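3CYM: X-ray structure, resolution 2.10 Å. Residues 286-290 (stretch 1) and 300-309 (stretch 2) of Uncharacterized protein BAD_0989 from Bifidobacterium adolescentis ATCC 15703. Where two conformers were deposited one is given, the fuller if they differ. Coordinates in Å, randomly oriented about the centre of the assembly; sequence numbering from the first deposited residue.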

ATOM      1  N   GLU A 286     -14.928 -20.036 -19.130  1.00 24.37           N
ATOM      2  CA  GLU A 286     -16.018 -19.467 -18.344  1.00 27.11           C
ATOM      3  C   GLU A 286     -15.601 -18.194 -17.635  1.00 24.28           C
ATOM      4  O   GLU A 286     -14.426 -18.001 -17.315  1.00 20.31           O
ATOM      5  CB  GLU A 286     -16.562 -20.482 -17.337  1.00 30.29           C
ATOM      6  CG  GLU A 286     -17.668 -21.358 -17.898  1.00 44.57           C
ATOM      7  CD  GLU A 286     -17.748 -22.709 -17.218  1.00 56.75           C
ATOM      8  OE1 GLU A 286     -17.411 -22.800 -16.015  1.00 64.54           O
ATOM      9  OE2 GLU A 286     -18.148 -23.685 -17.892  1.00 62.71           O
ATOM     10  N   ARG A 287     -16.594 -17.343 -17.398  1.00 22.06           N
ATOM     11  CA  ARG A 287     -16.442 -16.098 -16.658  1.00 22.19           C
ATOM     12  C   ARG A 287     -16.016 -16.367 -15.220  1.00 22.26           C
ATOM     13  O   ARG A 287     -16.513 -17.300 -14.584  1.00 29.26           O
ATOM     14  CB  ARG A 287     -17.773 -15.335 -16.691  1.00 18.05           C
ATOM     15  CG  ARG A 287     -17.770 -14.021 -15.951  1.00 12.99           C
ATOM     16  CD  ARG A 287     -18.994 -13.194 -16.280  1.00 14.13           C
ATOM     17  NE  ARG A 287     -20.241 -13.673 -15.681  1.00 18.97           N
ATOM     18  CZ  ARG A 287     -20.642 -13.419 -14.436  1.00 17.88           C
ATOM     19  NH1 ARG A 287     -19.873 -12.728 -13.604  1.00 19.29           N
ATOM     20  NH2 ARG A 287     -21.815 -13.875 -14.013  1.00 24.12           N
ATOM     21  N   VAL A 288     -15.079 -15.561 -14.727  1.00 21.18           N
ATOM     22  CA  VAL A 288     -14.628 -15.611 -13.337  1.00 18.91           C
ATOM     23  C   VAL A 288     -15.786 -15.232 -12.412  1.00 19.59           C
ATOM     24  O   VAL A 288     -16.447 -14.207 -12.621  1.00 20.24           O
ATOM     25  CB  VAL A 288     -13.398 -14.670 -13.117  1.00 17.78           C
ATOM     26  CG1 VAL A 288     -13.069 -14.494 -11.636  1.00 16.66           C
ATOM     27  CG2 VAL A 288     -12.182 -15.184 -13.878  1.00 15.31           C
ATOM     28  N   ARG A 289     -16.042 -16.073 -11.410  1.00 24.78           N
ATOM     29  CA  ARG A 289     -17.136 -15.837 -10.468  0.50 28.59           C
ATOM     30  C   ARG A 289     -16.630 -15.750  -9.030  1.00 29.80           C
ATOM     31  O   ARG A 289     -16.112 -16.719  -8.475  1.00 28.94           O
ATOM     32  CB  ARG A 289     -18.222 -16.914 -10.610  0.50 29.68           C
ATOM     33  CG  ARG A 289     -19.038 -16.823 -11.908  0.50 31.95           C
ATOM     34  CD  ARG A 289     -20.352 -16.062 -11.722  0.50 31.33           C
ATOM     35  NE  ARG A 289     -21.475 -16.950 -11.399  0.50 34.26           N
ATOM     36  CZ  ARG A 289     -22.716 -16.542 -11.127  0.50 35.40           C
ATOM     37  NH1 ARG A 289     -23.664 -17.428 -10.852  0.50 35.61           N
ATOM     38  NH2 ARG A 289     -23.019 -15.249 -11.126  0.50 34.69           N
ATOM     39  N   ILE A 290     -16.780 -14.572  -8.433  1.00 34.73           N
ATOM     40  CA  ILE A 290     -16.379 -14.378  -7.043  1.00 41.36           C
ATOM     41  C   ILE A 290     -17.510 -14.842  -6.130  1.00 44.12           C
ATOM     42  O   ILE A 290     -18.588 -14.239  -6.109  1.00 46.16           O
ATOM     43  CB  ILE A 290     -15.981 -12.898  -6.723  1.00 43.03           C
ATOM     44  CG1 ILE A 290     -14.904 -12.381  -7.693  1.00 41.26           C
ATOM     45  CG2 ILE A 290     -15.538 -12.750  -5.253  1.00 37.84           C
ATOM     46  CD1 ILE A 290     -13.594 -13.178  -7.722  1.00 38.87           C
TER
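Stretch 2 300-309: FERYAPIQRK

A segment without regular secondary structure can still be held firmly if charged and polar groups on a neighbouring segment meet its side chains and its backbone atoms. Residues 286-290 illustrate the principle. This piece is neither helix nor strand; stretch 2 lies along it as a helix that enters from earlier in the chain and includes F300, a type I beta turn from E301 to A304, and further helix from A304 onward. The turn is closed by A304 N to E301 O at 3.2 Å, and the next helical segment by hydrogen bonds such as R308 N to A304 O at 2.8 Å. The two stretches run in opposite senses: R287 lies nearest Q307 (CA to CA 6.6 Å), R289 nearest E301 (CA to CA 7.9 Å) and I290 nearest F300 (CA to CA 6.8 Å). Together they bury 398 Å².

E286, at the start, makes no contact with stretch 2. R287 does much of the work. Its CB points toward stretch 2, and chi angles of t, t and p carry the guanidinium to stretch 2, where E301, at the start of the turn, and Q307, in the following helix, both meet it near its plane, the direction in which its N-H groups point. R287 NH2 forms a salt bridge with E301 OE2 at 3.0 Å, while R287 NH1 donates to Q307 OE1 at 3.0 Å and adds weak bonds to E301 OE1 and OE2, both at 3.3 Å. One face of the planar group is covered by the small side chain of A304, with A304 CB 3.5 Å from R287 NH1.

At V288 the backbone takes over. Q307 NE2 donates to V288 O at 2.9 Å, so the amide of Q307 uses both ends, its oxygen for an arginine and its nitrogen for the V288 carbonyl.

R289 returns to charge. Its CB points sideways, yet the end of the side chain comes nearer, and R289 NH2 reaches E301 OE1 at 3.1 Å in a salt bridge whose hydrogen bond is weak. The carboxylate of E301 is thus shared by two arginines.

I290 closes the walk with an apolar contact. I290 CG2 approaches F300 CD2 to 3.7 Å and sits over one face of the ring, 4.0 Å from its centroid, in a CH-pi arrangement. Meanwhile its backbone is tied to E301 through water 1, which accepts from I290 N at 3.0 Å and donates to E301 OE1 at 2.6 Å.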

ATOM      1  N   PHE A 300     -19.506  -7.579  -6.887  1.00 19.05           N
ATOM      2  CA  PHE A 300     -18.614  -8.044  -7.950  1.00 20.35           C
ATOM      3  C   PHE A 300     -19.378  -8.317  -9.231  1.00 18.08           C
ATOM      4  O   PHE A 300     -18.885  -8.017 -10.316  1.00 19.72           O
ATOM      5  CB  PHE A 300     -17.848  -9.306  -7.532  1.00 23.14           C
ATOM      6  CG  PHE A 300     -16.672  -9.032  -6.646  1.00 25.03           C
ATOM      7  CD1 PHE A 300     -15.481  -8.565  -7.179  1.00 28.14           C
ATOM      8  CD2 PHE A 300     -16.760  -9.235  -5.280  1.00 26.14           C
ATOM      9  CE1 PHE A 300     -14.396  -8.299  -6.358  1.00 26.48           C
ATOM     10  CE2 PHE A 300     -15.685  -8.972  -4.451  1.00 27.73           C
ATOM     11  CZ  PHE A 300     -14.499  -8.504  -4.990  1.00 26.90           C
ATOM     12  N   GLU A 301     -20.584  -8.872  -9.094  1.00 20.58           N
ATOM     13  CA  GLU A 301     -21.449  -9.229 -10.232  1.00 21.21           C
ATOM     14  C   GLU A 301     -21.797  -8.067 -11.167  1.00 21.04           C
ATOM     15  O   GLU A 301     -22.192  -8.287 -12.321  1.00 20.06           O
ATOM     16  CB  GLU A 301     -22.730  -9.927  -9.754  1.00 20.71           C
ATOM     17  CG  GLU A 301     -22.587 -11.421  -9.496  1.00 28.60           C
ATOM     18  CD  GLU A 301     -22.048 -12.169 -10.696  1.00 34.80           C
ATOM     19  OE1 GLU A 301     -21.101 -12.953 -10.513  1.00 39.53           O
ATOM     20  OE2 GLU A 301     -22.565 -11.972 -11.819  1.00 38.98           O
ATOM     21  N   ARG A 302     -21.647  -6.844 -10.654  1.00 20.61           N
ATOM     22  CA  ARG A 302     -21.796  -5.612 -11.434  0.50 20.13           C
ATOM     23  C   ARG A 302     -20.800  -5.531 -12.585  1.00 20.50           C
ATOM     24  O   ARG A 302     -21.041  -4.843 -13.576  1.00 23.40           O
ATOM     25  CB  ARG A 302     -21.597  -4.393 -10.532  0.50 17.15           C
ATOM     26  CG  ARG A 302     -22.829  -3.985  -9.751  0.50 17.14           C
ATOM     27  CD  ARG A 302     -22.482  -3.258  -8.462  0.50 14.75           C
ATOM     28  NE  ARG A 302     -21.832  -1.962  -8.663  0.50 12.27           N
ATOM     29  CZ  ARG A 302     -20.541  -1.718  -8.433  0.50 15.38           C
ATOM     30  NH1 ARG A 302     -19.733  -2.693  -8.011  0.50  2.00           N
ATOM     31  NH2 ARG A 302     -20.050  -0.496  -8.629  0.50  2.00           N
ATOM     32  N   TYR A 303     -19.674  -6.224 -12.435  1.00 20.99           N
ATOM     33  CA  TYR A 303     -18.602  -6.207 -13.426  1.00 19.98           C
ATOM     34  C   TYR A 303     -18.748  -7.272 -14.502  1.00 19.20           C
ATOM     35  O   TYR A 303     -17.917  -7.345 -15.413  1.00 19.27           O
ATOM     36  CB  TYR A 303     -17.238  -6.304 -12.734  1.00 18.76           C
ATOM     37  CG  TYR A 303     -16.897  -5.038 -11.977  1.00 16.05           C
ATOM     38  CD1 TYR A 303     -16.165  -4.024 -12.586  1.00 21.47           C
ATOM     39  CD2 TYR A 303     -17.346  -4.835 -10.669  1.00 16.86           C
ATOM     40  CE1 TYR A 303     -15.870  -2.851 -11.914  1.00 13.63           C
ATOM     41  CE2 TYR A 303     -17.048  -3.667  -9.982  1.00  6.30           C
ATOM     42  CZ  TYR A 303     -16.312  -2.679 -10.615  1.00 16.20           C
ATOM     43  OH  TYR A 303     -16.002  -1.516  -9.953  1.00 17.51           O
ATOM     44  N   ALA A 304     -19.812  -8.072 -14.401  1.00 20.16           N
ATOM     45  CA  ALA A 304     -20.116  -9.123 -15.387  1.00 20.15           C
ATOM     46  C   ALA A 304     -20.171  -8.662 -16.852  1.00 21.74           C
ATOM     47  O   ALA A 304     -19.583  -9.335 -17.697  1.00 22.68           O
ATOM     48  CB  ALA A 304     -21.369  -9.906 -15.008  1.00 18.87           C
ATOM     49  N   PRO A 305     -20.853  -7.522 -17.162  1.00 24.28           N
ATOM     50  CA  PRO A 305     -20.822  -7.048 -18.558  1.00 23.63           C
ATOM     51  C   PRO A 305     -19.445  -6.682 -19.118  1.00 23.88           C
ATOM     52  O   PRO A 305     -19.247  -6.763 -20.329  1.00 23.98           O
ATOM     53  CB  PRO A 305     -21.722  -5.809 -18.525  1.00 24.93           C
ATOM     54  CG  PRO A 305     -22.631  -6.046 -17.370  1.00 23.23           C
ATOM     55  CD  PRO A 305     -21.729  -6.653 -16.346  1.00 19.61           C
ATOM     56  N   ILE A 306     -18.513  -6.284 -18.254  1.00 25.37           N
ATOM     57  CA  ILE A 306     -17.124  -6.058 -18.669  1.00 24.69           C
ATOM     58  C   ILE A 306     -16.428  -7.410 -18.845  1.00 23.32           C
ATOM     59  O   ILE A 306     -15.687  -7.616 -19.807  1.00 22.88           O
ATOM     60  CB  ILE A 306     -16.338  -5.125 -17.683  1.00 24.15           C
ATOM     61  CG1 ILE A 306     -16.821  -3.678 -17.794  1.00 30.26           C
ATOM     62  CG2 ILE A 306     -14.847  -5.111 -17.992  1.00 24.82           C
ATOM     63  CD1 ILE A 306     -17.892  -3.293 -16.805  1.00 33.92           C
ATOM     64  N   GLN A 307     -16.683  -8.337 -17.923  1.00 20.85           N
ATOM     65  CA  GLN A 307     -16.092  -9.671 -18.008  1.00 19.52           C
ATOM     66  C   GLN A 307     -16.494 -10.377 -19.304  1.00 18.11           C
ATOM     67  O   GLN A 307     -15.647 -10.971 -19.963  1.00 20.22           O
ATOM     68  CB  GLN A 307     -16.482 -10.520 -16.808  1.00 18.41           C
ATOM     69  CG  GLN A 307     -15.876 -10.083 -15.507  1.00 20.85           C
ATOM     70  CD  GLN A 307     -16.404 -10.898 -14.356  1.00 27.84           C
ATOM     71  OE1 GLN A 307     -17.576 -10.793 -13.997  1.00 28.34           O
ATOM     72  NE2 GLN A 307     -15.545 -11.719 -13.768  1.00 22.84           N
ATOM     73  N   ARG A 308     -17.776 -10.267 -19.671  1.00 16.98           N
ATOM     74  CA  ARG A 308     -18.344 -10.855 -20.891  0.50 20.36           C
ATOM     75  C   ARG A 308     -17.763 -10.236 -22.159  1.00 22.83           C
ATOM     76  O   ARG A 308     -17.849 -10.816 -23.237  1.00 26.74           O
ATOM     77  CB  ARG A 308     -19.869 -10.662 -20.934  0.50 19.87           C
ATOM     78  CG  ARG A 308     -20.684 -11.349 -19.844  0.50 18.85           C
ATOM     79  CD  ARG A 308     -22.177 -11.181 -20.113  0.50 21.29           C
ATOM     80  NE  ARG A 308     -22.911 -10.702 -18.940  0.50 20.96           N
ATOM     81  CZ  ARG A 308     -23.539  -9.530 -18.872  0.50 22.51           C
ATOM     82  NH1 ARG A 308     -23.549  -8.708 -19.919  0.50 20.37           N
ATOM     83  NH2 ARG A 308     -24.173  -9.180 -17.762  0.50 23.08           N
ATOM     84  N   LYS A 309     -17.209  -9.029 -22.033  1.00 21.00           N
ATOM     85  CA  LYS A 309     -16.673  -8.286 -23.183  1.00 18.83           C
ATOM     86  C   LYS A 309     -15.350  -8.890 -23.657  1.00 21.64           C
ATOM     87  O   LYS A 309     -14.941  -8.715 -24.801  1.00 21.07           O
ATOM     88  CB  LYS A 309     -16.460  -6.819 -22.808  1.00 17.30           C
ATOM     89  CG  LYS A 309     -16.899  -5.820 -23.855  1.00 24.66           C
ATOM     90  CD  LYS A 309     -18.192  -5.114 -23.436  1.00 33.89           C
ATOM     91  CE  LYS A 309     -17.898  -3.918 -22.532  1.00 39.94           C
ATOM     92  NZ  LYS A 309     -19.147  -3.301 -21.977  1.00 41.92           N
TER
HETATM   93  O   HOH W   1     -18.699 -12.606  -9.653  1.00 18.06           O